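Local coordinates for ABC transporter substrate-binding protein-branched chain amino acid transport (Streptococcus pneumoniae, PDB 4GNR), which binds isoleucine and probably delivers branched-chain amino acids to an ABC transporter for uptake into the cell, at residues A[290-295]-A[323-328]; A[121-126]-A[283-288]; A[80-85]-A[89-94]; A[12-17]-A[29-34]. All coordinates share one frame; numbering follows the deposited sequence.

Contact 1: residues A[290-295]-A[323-328]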
loop_
_atom_site.group_PDB
_atom_site.type_symbol
_atom_site.label_atom_id
_atom_site.label_comp_id
_atom_site.label_asym_id
_atom_site.label_seq_id
_atom_site.Cartn_x
_atom_site.Cartn_y
_atom_site.Cartn_z
ATOM N N VAL A 290 5.754 11.531 -5.085
ATOM C CA VAL A 290 5.782 12.780 -5.861
ATOM C C VAL A 290 7.083 13.543 -5.607
ATOM O O VAL A 290 7.697 14.046 -6.538
ATOM C CB VAL A 290 4.546 13.649 -5.592
ATOM C CG1 VAL A 290 4.737 15.052 -6.159
ATOM C CG2 VAL A 290 3.311 12.988 -6.150
ATOM N N HIS A 291 7.493 13.669 -4.338
ATOM C CA HIS A 291 8.752 14.362 -4.051
ATOM C C HIS A 291 9.944 13.661 -4.696
ATOM O O HIS A 291 10.874 14.332 -5.164
ATOM C CB HIS A 291 8.953 14.537 -2.545
ATOM C CG HIS A 291 8.230 15.706 -2.009
ATOM N ND1 HIS A 291 8.757 16.969 -2.142
ATOM C CD2 HIS A 291 7.040 15.847 -1.396
ATOM C CE1 HIS A 291 7.932 17.847 -1.614
ATOM N NE2 HIS A 291 6.883 17.198 -1.144
ATOM N N LEU A 292 9.960 12.339 -4.693
ATOM C CA LEU A 292 11.049 11.596 -5.334
ATOM C C LEU A 292 11.125 11.959 -6.828
ATOM O O LEU A 292 12.219 12.186 -7.378
ATOM C CB LEU A 292 10.833 10.084 -5.169
ATOM C CG LEU A 292 11.185 9.552 -3.774
ATOM C CD1 LEU A 292 10.529 8.223 -3.501
ATOM C CD2 LEU A 292 12.708 9.442 -3.627
ATOM N N VAL A 293 9.979 11.975 -7.493
ATOM C CA VAL A 293 9.909 12.322 -8.927
ATOM C C VAL A 293 10.307 13.784 -9.148
ATOM O O VAL A 293 11.079 14.080 -10.069
ATOM C CB VAL A 293 8.525 12.027 -9.495
ATOM C CG1 VAL A 293 8.350 12.620 -10.891
ATOM C CG2 VAL A 293 8.258 10.509 -9.499
ATOM N N ALA A 294 9.770 14.701 -8.335
ATOM C CA ALA A 294 10.065 16.122 -8.496
ATOM C C ALA A 294 11.559 16.385 -8.319
ATOM O O ALA A 294 12.155 17.150 -9.079
ATOM C CB ALA A 294 9.232 16.927 -7.531
ATOM N N ASN A 295 12.176 15.755 -7.327
ATOM C CA ASN A 295 13.594 15.926 -7.124
ATOM C C ASN A 295 14.370 15.385 -8.335
ATOM O O ASN A 295 15.333 16.006 -8.787
ATOM C CB ASN A 295 14.046 15.233 -5.835
ATOM C CG ASN A 295 13.595 15.946 -4.593
ATOM O OD1 ASN A 295 13.109 17.077 -4.622
ATOM N ND2 ASN A 295 13.739 15.271 -3.481
ATOM N N THR A 323 14.084 6.840 1.671
ATOM C CA THR A 323 13.985 6.056 0.427
ATOM C C THR A 323 15.421 5.987 -0.118
ATOM O O THR A 323 16.053 7.023 -0.311
ATOM C CB THR A 323 13.057 6.624 -0.632
ATOM O OG1 THR A 323 11.709 6.498 -0.183
ATOM C CG2 THR A 323 13.166 5.869 -1.934
ATOM N N SER A 324 15.904 4.767 -0.347
ATOM C CA SER A 324 17.246 4.517 -0.853
ATOM C C SER A 324 17.133 3.380 -1.856
ATOM O O SER A 324 17.001 2.211 -1.472
ATOM C CB SER A 324 18.172 4.122 0.315
ATOM O OG SER A 324 19.500 3.907 -0.110
ATOM N N PHE A 325 17.129 3.719 -3.144
ATOM C CA PHE A 325 16.943 2.703 -4.161
ATOM C C PHE A 325 18.181 1.854 -4.394
ATOM O O PHE A 325 19.299 2.346 -4.460
ATOM C CB PHE A 325 16.462 3.276 -5.511
ATOM C CG PHE A 325 15.023 3.795 -5.491
ATOM C CD1 PHE A 325 13.981 2.927 -5.220
ATOM C CD2 PHE A 325 14.711 5.105 -5.781
ATOM C CE1 PHE A 325 12.669 3.376 -5.186
ATOM C CE2 PHE A 325 13.390 5.552 -5.756
ATOM C CZ PHE A 325 12.380 4.684 -5.445
ATOM N N ASP A 326 17.964 0.557 -4.488
ATOM C CA ASP A 326 19.008 -0.421 -4.789
ATOM C C ASP A 326 19.026 -0.601 -6.322
ATOM O O ASP A 326 18.296 0.072 -7.063
ATOM C CB ASP A 326 18.823 -1.741 -4.018
ATOM C CG ASP A 326 17.569 -2.523 -4.402
ATOM O OD1 ASP A 326 16.993 -2.274 -5.478
ATOM O OD2 ASP A 326 17.212 -3.449 -3.622
ATOM N N ALA A 327 19.871 -1.494 -6.810
ATOM C CA ALA A 327 20.006 -1.712 -8.259
ATOM C C ALA A 327 18.720 -2.168 -8.929
ATOM O O ALA A 327 18.549 -1.998 -10.139
ATOM C CB ALA A 327 21.112 -2.712 -8.550
ATOM N N ASP A 328 17.852 -2.812 -8.163
ATOM C CA ASP A 328 16.548 -3.321 -8.619
ATOM C C ASP A 328 15.413 -2.327 -8.353
ATOM O O ASP A 328 14.242 -2.716 -8.394
ATOM C CB ASP A 328 16.249 -4.682 -8.005
ATOM C CG ASP A 328 17.175 -5.783 -8.507
ATOM O OD1 ASP A 328 17.565 -5.768 -9.697
ATOM O OD2 ASP A 328 17.443 -6.702 -7.705
#

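Contact 2: residues A[121-126]-A[283-288]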
loop_
_atom_site.group_PDB
_atom_site.type_symbol
_atom_site.label_atom_id
_atom_site.label_comp_id
_atom_site.label_asym_id
_atom_site.label_seq_id
_atom_site.Cartn_x
_atom_site.Cartn_y
_atom_site.Cartn_z
ATOM N N ILE A 121 9.475 1.193 -6.999
ATOM C CA ILE A 121 8.511 0.789 -5.962
ATOM C C ILE A 121 8.883 1.491 -4.663
ATOM O O ILE A 121 10.009 1.375 -4.191
ATOM C CB ILE A 121 8.482 -0.736 -5.786
ATOM C CG1 ILE A 121 8.013 -1.441 -7.057
ATOM C CG2 ILE A 121 7.636 -1.122 -4.593
ATOM C CD1 ILE A 121 6.623 -1.174 -7.417
ATOM N N GLY A 122 7.923 2.194 -4.069
ATOM C CA GLY A 122 8.195 2.963 -2.861
ATOM C C GLY A 122 8.101 2.248 -1.527
ATOM O O GLY A 122 8.410 2.838 -0.510
ATOM N N THR A 123 7.715 0.981 -1.555
ATOM C CA THR A 123 7.384 0.233 -0.341
ATOM C C THR A 123 8.118 -1.103 -0.215
ATOM O O THR A 123 8.988 -1.459 -1.020
ATOM C CB THR A 123 5.817 0.040 -0.332
ATOM O OG1 THR A 123 5.403 -0.410 0.960
ATOM C CG2 THR A 123 5.381 -0.915 -1.421
ATOM N N PHE A 124 7.796 -1.822 0.859
ATOM C CA PHE A 124 8.320 -3.145 1.137
ATOM C C PHE A 124 7.582 -4.207 0.281
ATOM O O PHE A 124 6.689 -3.886 -0.505
ATOM C CB PHE A 124 8.277 -3.423 2.658
ATOM C CG PHE A 124 6.961 -3.037 3.319
ATOM C CD1 PHE A 124 6.940 -2.073 4.316
ATOM C CD2 PHE A 124 5.751 -3.608 2.932
ATOM C CE1 PHE A 124 5.737 -1.698 4.927
ATOM C CE2 PHE A 124 4.541 -3.207 3.520
ATOM C CZ PHE A 124 4.540 -2.250 4.504
ATOM N N GLN A 125 7.961 -5.471 0.445
ATOM C CA GLN A 125 7.406 -6.583 -0.346
ATOM C C GLN A 125 6.621 -7.586 0.480
ATOM O O GLN A 125 6.708 -7.633 1.728
ATOM C CB GLN A 125 8.496 -7.289 -1.186
ATOM C CG GLN A 125 8.923 -6.541 -2.459
ATOM C CD GLN A 125 9.559 -5.198 -2.189
ATOM O OE1 GLN A 125 10.552 -5.102 -1.460
ATOM N NE2 GLN A 125 9.031 -4.160 -2.801
ATOM N N ASP A 126 5.865 -8.428 -0.226
ATOM C CA ASP A 126 4.993 -9.416 0.423
ATOM C C ASP A 126 5.751 -10.476 1.200
ATOM O O ASP A 126 5.256 -10.915 2.246
ATOM C CB ASP A 126 4.055 -10.024 -0.599
ATOM C CG ASP A 126 3.081 -8.997 -1.155
ATOM O OD1 ASP A 126 2.757 -8.031 -0.436
ATOM O OD2 ASP A 126 2.656 -9.173 -2.311
ATOM N N ALA A 283 -1.540 7.486 1.504
ATOM C CA ALA A 283 -1.385 8.921 1.218
ATOM C C ALA A 283 0.069 9.349 1.497
ATOM O O ALA A 283 0.647 10.126 0.726
ATOM C CB ALA A 283 -2.335 9.754 2.056
ATOM N N ALA A 284 0.639 8.873 2.611
ATOM C CA ALA A 284 2.009 9.226 2.982
ATOM C C ALA A 284 3.014 8.716 1.930
ATOM O O ALA A 284 3.905 9.448 1.502
ATOM C CB ALA A 284 2.319 8.653 4.361
ATOM N N LEU A 285 2.875 7.453 1.519
ATOM C CA LEU A 285 3.772 6.899 0.500
ATOM C C LEU A 285 3.655 7.664 -0.815
ATOM O O LEU A 285 4.665 7.922 -1.464
ATOM C CB LEU A 285 3.490 5.411 0.261
ATOM C CG LEU A 285 3.988 4.464 1.364
ATOM C CD1 LEU A 285 3.321 3.105 1.230
ATOM C CD2 LEU A 285 5.515 4.308 1.339
ATOM N N ALA A 286 2.433 8.032 -1.213
ATOM C CA ALA A 286 2.229 8.739 -2.486
ATOM C C ALA A 286 2.830 10.152 -2.450
ATOM O O ALA A 286 3.382 10.631 -3.446
ATOM C CB ALA A 286 0.768 8.780 -2.840
ATOM N N TYR A 287 2.703 10.817 -1.302
ATOM C CA TYR A 287 3.297 12.143 -1.095
ATOM C C TYR A 287 4.818 12.037 -1.319
ATOM O O TYR A 287 5.427 12.847 -2.037
ATOM C CB TYR A 287 2.933 12.618 0.304
ATOM C CG TYR A 287 3.429 13.982 0.692
ATOM C CD1 TYR A 287 4.664 14.142 1.292
ATOM C CD2 TYR A 287 2.631 15.114 0.526
ATOM C CE1 TYR A 287 5.099 15.397 1.722
ATOM C CE2 TYR A 287 3.050 16.373 0.955
ATOM C CZ TYR A 287 4.282 16.502 1.556
ATOM O OH TYR A 287 4.733 17.703 2.032
ATOM N N ASP A 288 5.452 11.039 -0.703
ATOM C CA ASP A 288 6.883 10.819 -0.905
ATOM C C ASP A 288 7.207 10.493 -2.369
ATOM O O ASP A 288 8.225 10.965 -2.881
ATOM C CB ASP A 288 7.435 9.734 0.014
ATOM C CG ASP A 288 7.743 10.225 1.421
ATOM O OD1 ASP A 288 7.637 11.435 1.700
ATOM O OD2 ASP A 288 8.164 9.356 2.230
#

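Contact 3: residues A[80-85]-A[89-94]. With ILE (isoleucine), chain B.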
loop_
_atom_site.group_PDB
_atom_site.type_symbol
_atom_site.label_atom_id
_atom_site.label_comp_id
_atom_site.label_asym_id
_atom_site.label_seq_id
_atom_site.Cartn_x
_atom_site.Cartn_y
_atom_site.Cartn_z
ATOM N N VAL A 80 2.832 8.423 -11.591
ATOM C CA VAL A 80 2.707 8.008 -10.183
ATOM C C VAL A 80 1.444 7.141 -10.098
ATOM O O VAL A 80 0.369 7.565 -10.536
ATOM C CB VAL A 80 2.653 9.186 -9.224
ATOM C CG1 VAL A 80 2.647 8.693 -7.779
ATOM C CG2 VAL A 80 3.812 10.137 -9.453
ATOM N N GLY A 81 1.579 5.963 -9.485
ATOM C CA GLY A 81 0.520 4.973 -9.453
ATOM C C GLY A 81 0.699 4.000 -10.621
ATOM O O GLY A 81 1.396 4.317 -11.584
ATOM N N PRO A 82 -0.002 2.853 -10.596
ATOM C CA PRO A 82 -1.034 2.475 -9.636
ATOM C C PRO A 82 -0.606 2.162 -8.211
ATOM O O PRO A 82 0.580 2.035 -7.898
ATOM C CB PRO A 82 -1.648 1.198 -10.264
ATOM C CG PRO A 82 -1.352 1.336 -11.743
ATOM C CD PRO A 82 0.010 1.950 -11.761
ATOM N N ALA A 83 -1.608 2.045 -7.361
ATOM C CA ALA A 83 -1.402 1.701 -5.957
ATOM C C ALA A 83 -1.192 0.197 -5.715
ATOM O O ALA A 83 -0.465 -0.195 -4.797
ATOM C CB ALA A 83 -2.616 2.148 -5.125
ATOM N N THR A 84 -1.881 -0.625 -6.497
ATOM C CA THR A 84 -1.932 -2.059 -6.238
ATOM C C THR A 84 -1.091 -2.854 -7.234
ATOM O O THR A 84 -0.754 -2.381 -8.331
ATOM C CB THR A 84 -3.393 -2.559 -6.165
ATOM O OG1 THR A 84 -4.009 -2.447 -7.452
ATOM C CG2 THR A 84 -4.188 -1.818 -5.090
ATOM N N SER A 85 -0.772 -4.087 -6.852
ATOM C CA SER A 85 0.170 -4.875 -7.630
ATOM C C SER A 85 -0.327 -5.341 -8.984
ATOM O O SER A 85 0.408 -5.277 -9.956
ATOM C CB SER A 85 0.693 -6.051 -6.798
ATOM O OG SER A 85 1.576 -5.615 -5.775
ATOM N N ALA A 89 1.562 -4.189 -12.403
ATOM C CA ALA A 89 2.110 -5.187 -13.319
ATOM C C ALA A 89 1.538 -5.001 -14.737
ATOM O O ALA A 89 2.226 -5.256 -15.721
ATOM C CB ALA A 89 1.836 -6.604 -12.830
ATOM N N ALA A 90 0.273 -4.608 -14.823
ATOM C CA ALA A 90 -0.389 -4.388 -16.112
ATOM C C ALA A 90 -0.015 -3.066 -16.763
ATOM O O ALA A 90 -0.265 -2.911 -17.965
ATOM C CB ALA A 90 -1.922 -4.470 -15.927
ATOM N N ALA A 91 0.490 -2.116 -15.998
ATOM C CA ALA A 91 0.845 -0.806 -16.504
ATOM C C ALA A 91 2.293 -0.633 -16.965
ATOM O O ALA A 91 2.583 0.170 -17.840
ATOM C CB ALA A 91 0.588 0.237 -15.394
ATOM N N VAL A 92 3.192 -1.421 -16.377
ATOM C CA VAL A 92 4.611 -1.191 -16.567
ATOM C C VAL A 92 5.113 -1.298 -17.993
ATOM O O VAL A 92 5.901 -0.467 -18.429
ATOM C CB VAL A 92 5.480 -2.028 -15.560
ATOM C CG1 VAL A 92 5.287 -3.520 -15.721
ATOM C CG2 VAL A 92 6.949 -1.646 -15.683
ATOM N N ALA A 93 4.682 -2.306 -18.759
ATOM C CA ALA A 93 5.214 -2.445 -20.119
ATOM C C ALA A 93 4.856 -1.245 -20.996
ATOM O O ALA A 93 5.660 -0.814 -21.831
ATOM C CB ALA A 93 4.741 -3.733 -20.772
ATOM N N ASN A 94 3.662 -0.690 -20.783
ATOM C CA ASN A 94 3.225 0.457 -21.570
ATOM C C ASN A 94 4.031 1.704 -21.248
ATOM O O ASN A 94 4.373 2.463 -22.143
ATOM C CB ASN A 94 1.720 0.661 -21.489
ATOM C CG ASN A 94 0.951 -0.467 -22.161
ATOM O OD1 ASN A 94 1.494 -1.196 -22.994
ATOM N ND2 ASN A 94 -0.336 -0.583 -21.843
HETATM N N ILE B . 0.378 -3.646 -1.206
HETATM C CA ILE B . -0.926 -3.908 -1.875
HETATM C C ILE B . -0.673 -4.298 -3.327
HETATM O O ILE B . -1.655 -4.583 -4.044
HETATM C CB ILE B . -1.989 -2.798 -1.613
HETATM C CG1 ILE B . -1.407 -1.420 -1.827
HETATM C CG2 ILE B . -2.667 -2.823 -0.132
HETATM C CD1 ILE B . -2.441 -0.327 -1.667
HETATM O OXT ILE B . 0.512 -4.350 -3.716
#

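Contact 4: residues A[12-17]-A[29-34]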
loop_
_atom_site.group_PDB
_atom_site.type_symbol
_atom_site.label_atom_id
_atom_site.label_comp_id
_atom_site.label_asym_id
_atom_site.label_seq_id
_atom_site.Cartn_x
_atom_site.Cartn_y
_atom_site.Cartn_z
ATOM N N PHE A 12 -1.017 10.813 -13.012
ATOM C CA PHE A 12 -1.438 9.955 -11.920
ATOM C C PHE A 12 -2.275 8.824 -12.569
ATOM O O PHE A 12 -3.141 9.100 -13.424
ATOM C CB PHE A 12 -2.317 10.605 -10.857
ATOM C CG PHE A 12 -1.725 11.759 -10.077
ATOM C CD1 PHE A 12 -0.377 12.058 -10.068
ATOM C CD2 PHE A 12 -2.571 12.491 -9.249
ATOM C CE1 PHE A 12 0.107 13.105 -9.297
ATOM C CE2 PHE A 12 -2.098 13.513 -8.458
ATOM C CZ PHE A 12 -0.754 13.837 -8.490
ATOM N N ASN A 13 -2.046 7.593 -12.125
ATOM C CA ASN A 13 -2.812 6.417 -12.598
ATOM C C ASN A 13 -3.256 5.696 -11.319
ATOM O O ASN A 13 -2.518 4.860 -10.802
ATOM C CB ASN A 13 -1.931 5.539 -13.464
ATOM C CG ASN A 13 -2.650 4.332 -14.025
ATOM O OD1 ASN A 13 -3.776 4.027 -13.634
ATOM N ND2 ASN A 13 -1.994 3.625 -14.951
ATOM N N PHE A 14 -4.416 6.087 -10.789
ATOM C CA PHE A 14 -4.843 5.598 -9.490
ATOM C C PHE A 14 -6.209 4.936 -9.515
ATOM O O PHE A 14 -7.100 5.296 -10.292
ATOM C CB PHE A 14 -4.871 6.730 -8.429
ATOM C CG PHE A 14 -3.518 7.277 -8.037
ATOM C CD1 PHE A 14 -2.493 6.438 -7.587
ATOM C CD2 PHE A 14 -3.313 8.662 -7.966
ATOM C CE1 PHE A 14 -1.273 6.980 -7.147
ATOM C CE2 PHE A 14 -2.119 9.181 -7.525
ATOM C CZ PHE A 14 -1.092 8.346 -7.116
ATOM N N GLU A 15 -6.379 4.023 -8.563
ATOM C CA GLU A 15 -7.628 3.286 -8.306
ATOM C C GLU A 15 -8.553 4.254 -7.524
ATOM O O GLU A 15 -8.650 4.199 -6.297
ATOM C CB GLU A 15 -7.342 2.056 -7.475
ATOM C CG GLU A 15 -6.409 0.971 -8.103
ATOM C CD GLU A 15 -4.896 1.167 -7.994
ATOM O OE1 GLU A 15 -4.410 2.313 -7.940
ATOM O OE2 GLU A 15 -4.195 0.132 -8.020
ATOM N N GLU A 16 -9.195 5.160 -8.250
ATOM C CA GLU A 16 -10.027 6.216 -7.656
ATOM C C GLU A 16 -11.487 5.804 -7.487
ATOM O O GLU A 16 -12.234 6.448 -6.758
ATOM C CB GLU A 16 -9.857 7.544 -8.413
ATOM C CG GLU A 16 -8.430 8.064 -8.295
ATOM C CD GLU A 16 -8.056 9.183 -9.245
ATOM O OE1 GLU A 16 -8.862 9.607 -10.097
ATOM O OE2 GLU A 16 -6.859 9.614 -9.130
ATOM N N SER A 17 -11.892 4.760 -8.202
ATOM C CA SER A 17 -13.226 4.165 -8.104
ATOM C C SER A 17 -13.021 2.649 -8.194
ATOM O O SER A 17 -11.945 2.183 -8.555
ATOM C CB SER A 17 -14.169 4.656 -9.187
ATOM O OG SER A 17 -13.730 4.265 -10.467
ATOM N N LYS A 29 -4.965 11.884 -3.071
ATOM C CA LYS A 29 -4.937 13.014 -2.121
ATOM C C LYS A 29 -3.519 13.329 -1.657
ATOM O O LYS A 29 -3.133 14.509 -1.570
ATOM C CB LYS A 29 -5.862 12.758 -0.934
ATOM C CG LYS A 29 -7.349 12.863 -1.314
ATOM C CD LYS A 29 -8.284 12.531 -0.154
ATOM C CE LYS A 29 -9.748 12.477 -0.585
ATOM N NZ LYS A 29 -10.618 11.908 0.471
ATOM N N GLY A 30 -2.748 12.302 -1.302
ATOM C CA GLY A 30 -1.380 12.571 -0.848
ATOM C C GLY A 30 -0.494 13.143 -1.969
ATOM O O GLY A 30 0.289 14.073 -1.749
ATOM N N ALA A 31 -0.617 12.559 -3.166
ATOM C CA ALA A 31 0.158 13.019 -4.317
ATOM C C ALA A 31 -0.211 14.455 -4.694
ATOM O O ALA A 31 0.657 15.278 -4.973
ATOM C CB ALA A 31 -0.044 12.062 -5.487
ATOM N N GLN A 32 -1.507 14.740 -4.723
ATOM C CA GLN A 32 -1.942 16.092 -5.101
ATOM C C GLN A 32 -1.480 17.130 -4.068
ATOM O O GLN A 32 -1.145 18.263 -4.431
ATOM C CB GLN A 32 -3.456 16.151 -5.295
ATOM C CG GLN A 32 -3.907 17.489 -5.887
ATOM C CD GLN A 32 -3.431 17.698 -7.319
ATOM O OE1 GLN A 32 -3.699 16.869 -8.192
ATOM N NE2 GLN A 32 -2.778 18.822 -7.578
ATOM N N LEU A 33 -1.486 16.755 -2.779
ATOM C CA LEU A 33 -1.000 17.668 -1.735
ATOM C C LEU A 33 0.470 18.022 -2.017
ATOM O O LEU A 33 0.863 19.190 -1.939
ATOM C CB LEU A 33 -1.155 17.038 -0.364
ATOM C CG LEU A 33 -0.664 17.861 0.824
ATOM C CD1 LEU A 33 -1.441 19.167 0.937
ATOM C CD2 LEU A 33 -0.720 17.032 2.099
ATOM N N ALA A 34 1.287 17.016 -2.317
ATOM C CA ALA A 34 2.694 17.263 -2.626
ATOM C C ALA A 34 2.819 18.194 -3.843
ATOM O O ALA A 34 3.617 19.136 -3.823
ATOM C CB ALA A 34 3.424 15.956 -2.859
#

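Contact 1: residues A[290-295]-A[323-328]
Leu292 sets both methyls against Thr323 and reaches Phe325 with CD1. Leu292 holds CG anti to its carbonyl carbon (chi1 -77°); with CB already directed at 323-328, this torsion leaves both methyls facing Thr323. Its CD1 lies 3.9 Å from CG2 of Thr323, while CD2 reaches the same methyl at 4.0 Å, so the threonine methyl sits against both prongs. In Thr323, chi1 of -70° makes that possible: CG2 is turned anti to the backbone N, and OG1 stands beside the backbone N, still in touch with Leu292 CD1 and weakly hydrogen-bonded to Lys333 NZ. The same methyl also lies 3.8 Å above the ring plane of Phe325, offset toward the rim, and is thus shared by aliphatic and aromatic neighbours. CZ of Phe325 approaches Leu292 CD1 obliquely at 4.4 Å, a looser touch. No hydrogen bond crosses the interface. Phe120 meets the Phe325 ring edge-to-face, and Phe316 adds to the hydrophobic surround of Leu292. After this loop the chain passes to strand 335-341 in the other sheet, consistent with one of the interlobe crossings of the type I periplasmic binding protein fold.

Contact 2: residues A[121-126]-A[283-288]
Leu285 and Thr123 approach through two contrasting first torsions. In Leu285, CG stands anti to the carbonyl carbon (chi1 -75°) and carries the methyls out toward the loop; in Thr123, it is OG1 that lies anti to the backbone N (chi1 -167°), leaving CG2 in the crowded position between N and the carbonyl carbon. The side chains cross at about a right angle. Leu285 CD1 comes 4.1 Å from Thr123 OG1, and its other methyl, CD2, rests 3.7 Å from the carbonyl oxygen of Gly122, so apolar carbon here packs against oxygen without any hydrogen bond. The loop connects strand 119-121 with helix 126-139, one of the crossings between the two lobes of a type I periplasmic binding protein, and the side chain of Thr123 is about 6 Å from the bound isoleucine. The hydroxyl of Thr123 also sits 3.7 Å above the Phe124 ring, over its centre, and Gln125 NE2 gives a weak hydrogen bond of 3.2 Å to the carbonyl O of Thr123. Gln125 occupies the N-cap position of the following helix, whose first residue, Asp126, is hydrogen-bonded through OD1 to Thr108 of the ligand pocket.

Contact 3: residues A[80-85]-A[89-94]
Ser85 accepts the amide of Ala89 at its carbonyl oxygen and turns its backbone N and hydroxyl to the bound isoleucine. The bond from Ala89 N to Ser85 O measures 2.9 Å and is nearly straight, with an angle of 169° at the hydrogen; it belongs to the first turn of helix 85-97. The side chain points the other way. Its CB lies 3.5 Å from OXT of the isoleucine, already beside the carboxylate, and chi1 of -72° turns OG anti to the carbonyl carbon. There OG donates a hydrogen bond of 2.6 Å to OXT while Gln109 N is hydrogen-bonded to the same hydroxyl. The backbone N of Ser85 takes the second oxygen, isoleucine O, at 3.0 Å, so one residue grips both arms of the carboxylate. Alongside the ligand, the carbonyl O of Ala83 comes within 3.3 Å of isoleucine CG1. Further back, Pro82, preceded by a cis peptide bond, sets CD at 4.1 Å from CB of Ala91, the apolar touch between loop and helix. Tyr205, Asp229, Thr108 and Ser106 add further hydrogen bonds to the ligand. Ser85 contributes a neutral hydroxyl and a peptide N-H at the start of helix 85-97, whose dipole would probably help stabilise the carboxylate as an anion.

Contact 4: residues A[12-17]-A[29-34]
Ala31 is the meeting point of two phenylalanines from the strand. Its CB lies 3.6 Å from CZ of Phe12, an oblique approach at the far end of that ring, and 4.1 Å from CE2 of Phe14, where the methyl stands at the ring edge, near the plane. From the next residue of the helix comes a polar group: Gln32 OE1 lies 3.7 Å from CE2 of Phe12, its amide inclined 54° to the ring. The glutamine gets there by a bend. CG leaves anti to the backbone N, and a turn at chi2 of 67° brings the amide round toward the Phe12 ring. That fold is steadied by NE2, which is hydrogen-bonded to Asp36 one turn on. In the next shell, Glu16 OE2 lies in the plane of the Phe14 ring at its edge, and Val290 of helix 281-297 packs against Ala31 from another helix. Strand 12-14 is fixed by backbone bonds to strand 48-55 and to Val80, and runs nearly antiparallel to segment 29-34, at 163° with the axes 10.7 Å apart, as expected within the beta-alpha-beta unit of 7-14, 21-40 and 48-55. The chemistry is thus chiefly dispersion between a small methyl and two aromatic rings; the amide oxygen, set obliquely beside CE2 of Phe12, may add a mild electrostatic attraction, without a hydrogen bond.

In the fold
From the N terminus, contact 4 comes first, closing the short connection from strand 7-14 into helix 21-40. Contact 3 follows, within the turn from strand 78-80 into helix 85-97, and is tied to contact 4 by Glu15, which reaches Ala83 N and Thr84 OG1. Contact 2 closes by far the longest loop, from 121-126 to 283-288, which takes in much of the second lobe before the chain returns on helix 281-297. The same helix opens contact 1, which ends in the loop toward strand 335-341. The four lie in series, with none nested or crossed. Helix 281-297 brings contacts 1, 2 and 4 together: Tyr287 and Val290 pack on helix 21-40, while Phe325 touches Ile121.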